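Local structure of DNA ligase (Aquifex aeolicus, 3QWU) at residues A[305-310]-A[343-348]; A[315-320]-A[332-337]. The protein probably seals nucleic acid ends as an ATP-dependent polynucleotide ligase, holding adenosine in its adenylation pocket and binding calcium ions. All blocks are in the same frame, centred on the assembly; numbering follows the deposited sequence.

Contact 1. Residues A[305-310]-A[343-348]; sequences TFTCKF and YWRLEF
Strands 305-310 and 343-348 run antiparallel, their axes 159° apart in direction, joined by six backbone hydrogen bonds. These come in three reciprocal pairs, Phe-306 with Phe-348, Cys-308 with Leu-346 and Phe-310 with Trp-344; the bond from Leu-346 N to Cys-308 O, 2.7 Å, lies almost along the carbonyl axis. On the face carrying these pairs, CB of Phe-306 sits over the Phe-348 ring, a CH-pi contact 3.9 Å from the centroid. CG of Phe-348 is wedged between its own backbone N and carbonyl carbon (chi1 71°), its ring nearly parallel to that of Phe-306 but slid aside. Farther along, Phe-310 CE1 meets Leu-346 CB at 3.8 Å. The ladder joins an edge strand to the central strand of a three-stranded antiparallel sheet in the Pab1020-type C-terminal region, and helix 313-325 lies against this aromatic face. The other face is polar. Lys-309, bent at chi3 (90°), lays CE and NZ over the Tyr-343 ring, NZ 4.0 Å from the centroid in a cation-pi contact, while Tyr-343 OH is hydrogen-bonded to Asp-114. Lys-309 CG sits over the centre of the Arg-345 guanidinium, whose NE and NH1 form salt bridges with Glu-340 and Glu-137, respectively. Thr-307 OG1 approaches Arg-345 NH1 to 2.9 Å.

Contact 2. Residues A[315-320]-A[332-337]; sequences NAIALL and VKERRL
Helix 315-320 packs on strand 332-337 in an apolar helix-on-sheet contact near the protein surface, within the C-terminal region and away from the adenosine and calcium sites. The segments run roughly antiparallel, at 150°, with axes 10.4 Å apart, so side chains alone bridge the gap. At one end Leu-337, with CG anti to the backbone N (chi1 -170°), spreads its two methyls over the helix: CD1 meets Ala-316 CB at 3.7 Å, and CD2 touches the end of Ile-317 at CD1, 4.1 Å away, the two side chains crossing at about a right angle. At the other end Leu-320 points at the strand and divides its branches, CD2 resting on Val-332 CG1 at 3.9 Å while CD1 lies 3.3 Å from Glu-334 OE1. Glu-334 stretches out straight past CG and crosses Leu-320, its CB and carboxylate lying against CD1 at the exposed margin. Between Glu-334 and Leu-337 the strand carries a classic beta bulge, Arg-335 and Arg-336 both lying opposite Glu-347 of the neighbouring strand. Deeper under the helix, Leu-319 packs on Phe-310 and Leu-346, and Val-332 and Leu-320 both touch Phe-348, so helix 313-325 spans all three strands, 303-310, 343-352 and 330-340.

Both contacts belong to one helix-covered antiparallel sheet: contact 1 is a strand pairing within it, and contact 2 lays a helix on the edge strand 330-340. Strand 343-352 lies between the other two and ties the contacts together, Glu-347 O probably accepting a hydrogen bond from Arg-335 N and its carboxylate forming a salt bridge with Arg-336. Phe-310 also spans them, its CE2 lying 3.4 Å from Ala-316 CA. Contact 1 is partly buried and joins backbone to backbone through hydrogen bonds. Contact 2, nearer the surface, relies on methyl groups meeting across the wider helix-to-strand gap and has an exposed glutamate, Glu-334, at its margin.

Contact 1. Residues A[305-310]-A[343-348]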
loop_
_atom_site.group_PDB
_atom_site.type_symbol
_atom_site.label_atom_id
_atom_site.label_comp_id
_atom_site.label_asym_id
_atom_site.label_seq_id
_atom_site.Cartn_x
_atom_site.Cartn_y
_atom_site.Cartn_z
ATOM N N THR A 305 21.982 -7.616 4.358
ATOM C CA THR A 305 23.189 -7.719 5.183
ATOM C C THR A 305 23.679 -6.314 5.490
ATOM O O THR A 305 23.669 -5.471 4.627
ATOM C CB THR A 305 24.326 -8.600 4.499
ATOM O OG1 THR A 305 23.916 -9.990 4.454
ATOM C CG2 THR A 305 25.665 -8.520 5.268
ATOM N N PHE A 306 24.094 -6.081 6.729
ATOM C CA PHE A 306 24.662 -4.796 7.190
ATOM C C PHE A 306 26.049 -4.996 7.706
ATOM O O PHE A 306 26.318 -6.063 8.264
ATOM C CB PHE A 306 23.813 -4.234 8.315
ATOM C CG PHE A 306 22.484 -3.811 7.853
ATOM C CD1 PHE A 306 21.496 -4.738 7.633
ATOM C CD2 PHE A 306 22.224 -2.504 7.582
ATOM C CE1 PHE A 306 20.263 -4.346 7.165
ATOM C CE2 PHE A 306 20.984 -2.115 7.146
ATOM C CZ PHE A 306 20.018 -3.027 6.918
ATOM N N THR A 307 26.935 -4.015 7.515
ATOM C CA THR A 307 28.297 -4.134 8.040
ATOM C C THR A 307 28.775 -2.843 8.680
ATOM O O THR A 307 28.581 -1.782 8.149
ATOM C CB THR A 307 29.320 -4.615 6.959
ATOM O OG1 THR A 307 30.632 -4.757 7.553
ATOM C CG2 THR A 307 29.424 -3.641 5.797
ATOM N N CYS A 308 29.377 -2.914 9.847
ATOM C CA CYS A 308 29.806 -1.687 10.535
ATOM C C CYS A 308 30.906 -1.990 11.546
ATOM O O CYS A 308 31.168 -3.149 11.847
ATOM C CB CYS A 308 28.606 -0.995 11.166
ATOM S SG CYS A 308 27.708 -2.044 12.350
ATOM N N LYS A 309 31.579 -0.937 12.012
ATOM C CA LYS A 309 32.843 -1.011 12.815
ATOM C C LYS A 309 32.709 -0.413 14.210
ATOM O O LYS A 309 32.147 0.665 14.347
ATOM C CB LYS A 309 33.873 -0.130 12.149
ATOM C CG LYS A 309 34.953 -0.785 11.460
ATOM C CD LYS A 309 35.646 0.262 10.557
ATOM C CE LYS A 309 36.777 0.988 11.276
ATOM N NZ LYS A 309 37.490 2.007 10.447
ATOM N N PHE A 310 33.284 -1.035 15.219
ATOM C CA PHE A 310 33.253 -0.454 16.551
ATOM C C PHE A 310 34.627 -0.387 17.166
ATOM O O PHE A 310 35.458 -1.224 16.885
ATOM C CB PHE A 310 32.401 -1.246 17.529
ATOM C CG PHE A 310 31.007 -1.421 17.117
ATOM C CD1 PHE A 310 30.690 -2.236 16.045
ATOM C CD2 PHE A 310 29.985 -0.840 17.850
ATOM C CE1 PHE A 310 29.366 -2.430 15.665
ATOM C CE2 PHE A 310 28.650 -1.047 17.508
ATOM C CZ PHE A 310 28.331 -1.826 16.403
ATOM N N TYR A 343 39.559 -1.912 15.348
ATOM C CA TYR A 343 38.103 -1.943 15.484
ATOM C C TYR A 343 37.595 -3.364 15.446
ATOM O O TYR A 343 38.202 -4.241 14.840
ATOM C CB TYR A 343 37.440 -1.155 14.361
ATOM C CG TYR A 343 37.827 0.296 14.358
ATOM C CD1 TYR A 343 37.071 1.246 15.036
ATOM C CD2 TYR A 343 38.966 0.725 13.688
ATOM C CE1 TYR A 343 37.443 2.602 15.048
ATOM C CE2 TYR A 343 39.344 2.101 13.682
ATOM C CZ TYR A 343 38.576 3.032 14.368
ATOM O OH TYR A 343 38.952 4.368 14.386
ATOM N N TRP A 344 36.482 -3.583 16.129
ATOM C CA TRP A 344 35.688 -4.791 15.965
ATOM C C TRP A 344 34.763 -4.634 14.743
ATOM O O TRP A 344 33.938 -3.724 14.715
ATOM C CB TRP A 344 34.900 -5.026 17.236
ATOM C CG TRP A 344 35.805 -5.421 18.319
ATOM C CD1 TRP A 344 36.491 -4.597 19.179
ATOM C CD2 TRP A 344 36.196 -6.753 18.644
ATOM N NE1 TRP A 344 37.258 -5.347 20.038
ATOM C CE2 TRP A 344 37.103 -6.671 19.730
ATOM C CE3 TRP A 344 35.863 -8.016 18.126
ATOM C CZ2 TRP A 344 37.673 -7.797 20.313
ATOM C CZ3 TRP A 344 36.434 -9.148 18.715
ATOM C CH2 TRP A 344 37.332 -9.028 19.796
ATOM N N ARG A 345 34.919 -5.482 13.730
ATOM C CA ARG A 345 34.016 -5.460 12.573
ATOM C C ARG A 345 32.738 -6.278 12.833
ATOM O O ARG A 345 32.818 -7.436 13.263
ATOM C CB ARG A 345 34.721 -5.984 11.329
ATOM C CG ARG A 345 33.809 -6.339 10.204
ATOM C CD ARG A 345 33.133 -5.139 9.660
ATOM N NE ARG A 345 34.090 -4.254 9.030
ATOM C CZ ARG A 345 33.785 -3.123 8.422
ATOM N NH1 ARG A 345 32.531 -2.689 8.376
ATOM N NH2 ARG A 345 34.750 -2.407 7.873
ATOM N N LEU A 346 31.573 -5.668 12.626
ATOM C CA LEU A 346 30.302 -6.395 12.747
ATOM C C LEU A 346 29.614 -6.521 11.396
ATOM O O LEU A 346 29.504 -5.544 10.642
ATOM C CB LEU A 346 29.352 -5.720 13.708
ATOM C CG LEU A 346 27.999 -6.411 13.905
ATOM C CD1 LEU A 346 28.143 -7.779 14.589
ATOM C CD2 LEU A 346 27.133 -5.490 14.715
ATOM N N GLU A 347 29.156 -7.731 11.096
ATOM C CA GLU A 347 28.307 -7.969 9.932
ATOM C C GLU A 347 27.095 -8.690 10.427
ATOM O O GLU A 347 27.225 -9.630 11.188
ATOM C CB GLU A 347 28.986 -8.876 8.887
ATOM C CG GLU A 347 30.206 -8.310 8.188
ATOM C CD GLU A 347 30.655 -9.175 7.013
ATOM O OE1 GLU A 347 29.862 -9.992 6.493
ATOM O OE2 GLU A 347 31.825 -9.018 6.597
ATOM N N PHE A 348 25.913 -8.293 9.983
ATOM C CA PHE A 348 24.718 -8.989 10.431
ATOM C C PHE A 348 23.592 -8.915 9.419
ATOM O O PHE A 348 23.577 -8.050 8.538
ATOM C CB PHE A 348 24.268 -8.481 11.818
ATOM C CG PHE A 348 23.698 -7.099 11.808
ATOM C CD1 PHE A 348 24.514 -5.992 11.991
ATOM C CD2 PHE A 348 22.316 -6.894 11.654
ATOM C CE1 PHE A 348 23.973 -4.687 11.987
ATOM C CE2 PHE A 348 21.775 -5.602 11.655
ATOM C CZ PHE A 348 22.593 -4.502 11.798
#

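Contact 2. Residues A[315-320]-A[332-337]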
loop_
_atom_site.group_PDB
_atom_site.type_symbol
_atom_site.label_atom_id
_atom_site.label_comp_id
_atom_site.label_asym_id
_atom_site.label_seq_id
_atom_site.Cartn_x
_atom_site.Cartn_y
_atom_site.Cartn_z
ATOM N N ASN A 315 29.913 -2.730 22.647
ATOM C CA ASN A 315 29.037 -1.864 21.857
ATOM C C ASN A 315 28.406 -2.502 20.617
ATOM O O ASN A 315 27.273 -2.161 20.262
ATOM C CB ASN A 315 29.775 -0.588 21.447
ATOM C CG ASN A 315 30.029 0.301 22.618
ATOM O OD1 ASN A 315 29.324 0.204 23.617
ATOM N ND2 ASN A 315 31.015 1.194 22.503
ATOM N N ALA A 316 29.118 -3.441 19.997
ATOM C CA ALA A 316 28.572 -4.163 18.877
ATOM C C ALA A 316 27.554 -5.117 19.378
ATOM O O ALA A 316 26.501 -5.248 18.763
ATOM C CB ALA A 316 29.631 -4.871 18.118
ATOM N N ILE A 317 27.833 -5.773 20.506
ATOM C CA ILE A 317 26.869 -6.692 21.122
ATOM C C ILE A 317 25.639 -5.898 21.541
ATOM O O ILE A 317 24.528 -6.312 21.252
ATOM C CB ILE A 317 27.444 -7.488 22.335
ATOM C CG1 ILE A 317 28.431 -8.568 21.845
ATOM C CG2 ILE A 317 26.313 -8.159 23.191
ATOM C CD1 ILE A 317 27.786 -9.843 21.265
ATOM N N ALA A 318 25.844 -4.741 22.179
ATOM C CA ALA A 318 24.731 -3.880 22.587
ATOM C C ALA A 318 23.896 -3.443 21.379
ATOM O O ALA A 318 22.647 -3.343 21.476
ATOM C CB ALA A 318 25.229 -2.667 23.359
ATOM N N LEU A 319 24.555 -3.205 20.237
ATOM C CA LEU A 319 23.809 -2.835 19.039
ATOM C C LEU A 319 22.902 -3.979 18.550
ATOM O O LEU A 319 21.747 -3.721 18.267
ATOM C CB LEU A 319 24.705 -2.344 17.898
ATOM C CG LEU A 319 23.835 -2.142 16.639
ATOM C CD1 LEU A 319 23.103 -0.778 16.709
ATOM C CD2 LEU A 319 24.619 -2.286 15.384
ATOM N N LEU A 320 23.426 -5.201 18.420
ATOM C CA LEU A 320 22.591 -6.387 18.105
ATOM C C LEU A 320 21.392 -6.485 19.006
ATOM O O LEU A 320 20.274 -6.726 18.536
ATOM C CB LEU A 320 23.355 -7.718 18.238
ATOM C CG LEU A 320 24.455 -7.947 17.195
ATOM C CD1 LEU A 320 25.246 -9.181 17.520
ATOM C CD2 LEU A 320 23.929 -8.020 15.765
ATOM N N VAL A 332 17.203 -10.487 13.674
ATOM C CA VAL A 332 18.608 -10.032 13.670
ATOM C C VAL A 332 19.517 -11.216 13.959
ATOM O O VAL A 332 19.312 -11.972 14.931
ATOM C CB VAL A 332 18.819 -8.872 14.639
ATOM C CG1 VAL A 332 20.273 -8.363 14.581
ATOM C CG2 VAL A 332 17.828 -7.753 14.316
ATOM N N LYS A 333 20.445 -11.442 13.046
ATOM C CA LYS A 333 21.250 -12.658 13.020
ATOM C C LYS A 333 22.699 -12.301 12.698
ATOM O O LYS A 333 22.997 -11.917 11.569
ATOM C CB LYS A 333 20.718 -13.631 11.965
ATOM C CG LYS A 333 21.550 -14.923 11.770
ATOM C CD LYS A 333 21.073 -16.076 12.687
ATOM C CE LYS A 333 22.030 -17.314 12.713
ATOM N NZ LYS A 333 22.276 -17.814 14.123
ATOM N N GLU A 334 23.578 -12.433 13.693
ATOM C CA GLU A 334 24.981 -12.084 13.562
ATOM C C GLU A 334 25.651 -13.003 12.568
ATOM O O GLU A 334 25.437 -14.188 12.631
ATOM C CB GLU A 334 25.675 -12.241 14.941
ATOM C CG GLU A 334 27.189 -11.940 14.940
ATOM C CD GLU A 334 27.873 -12.213 16.283
ATOM O OE1 GLU A 334 27.386 -11.711 17.320
ATOM O OE2 GLU A 334 28.920 -12.906 16.295
ATOM N N ARG A 335 26.482 -12.478 11.678
ATOM C CA ARG A 335 27.364 -13.339 10.863
ATOM C C ARG A 335 28.788 -13.311 11.392
ATOM O O ARG A 335 29.341 -14.349 11.709
ATOM C CB ARG A 335 27.390 -12.928 9.400
ATOM C CG ARG A 335 26.039 -12.700 8.770
ATOM C CD ARG A 335 26.183 -11.934 7.442
ATOM N NE ARG A 335 26.796 -12.721 6.378
ATOM C CZ ARG A 335 26.142 -13.538 5.548
ATOM N NH1 ARG A 335 24.815 -13.719 5.622
ATOM N NH2 ARG A 335 26.839 -14.196 4.630
ATOM N N ARG A 336 29.366 -12.119 11.508
ATOM C CA ARG A 336 30.785 -11.941 11.888
ATOM C C ARG A 336 30.974 -10.858 12.973
ATOM O O ARG A 336 30.409 -9.759 12.865
ATOM C CB ARG A 336 31.621 -11.523 10.662
ATOM C CG ARG A 336 32.304 -12.632 9.900
ATOM C CD ARG A 336 33.183 -12.091 8.743
ATOM N NE ARG A 336 34.337 -11.332 9.241
ATOM C CZ ARG A 336 34.627 -10.052 8.949
ATOM N NH1 ARG A 336 33.867 -9.324 8.123
ATOM N NH2 ARG A 336 35.722 -9.500 9.480
ATOM N N LEU A 337 31.751 -11.183 14.009
ATOM C CA LEU A 337 32.251 -10.212 14.977
ATOM C C LEU A 337 33.721 -10.518 15.242
ATOM O O LEU A 337 34.064 -11.423 15.988
ATOM C CB LEU A 337 31.430 -10.229 16.266
ATOM C CG LEU A 337 31.681 -9.097 17.288
ATOM C CD1 LEU A 337 31.668 -7.642 16.698
ATOM C CD2 LEU A 337 30.675 -9.207 18.422
#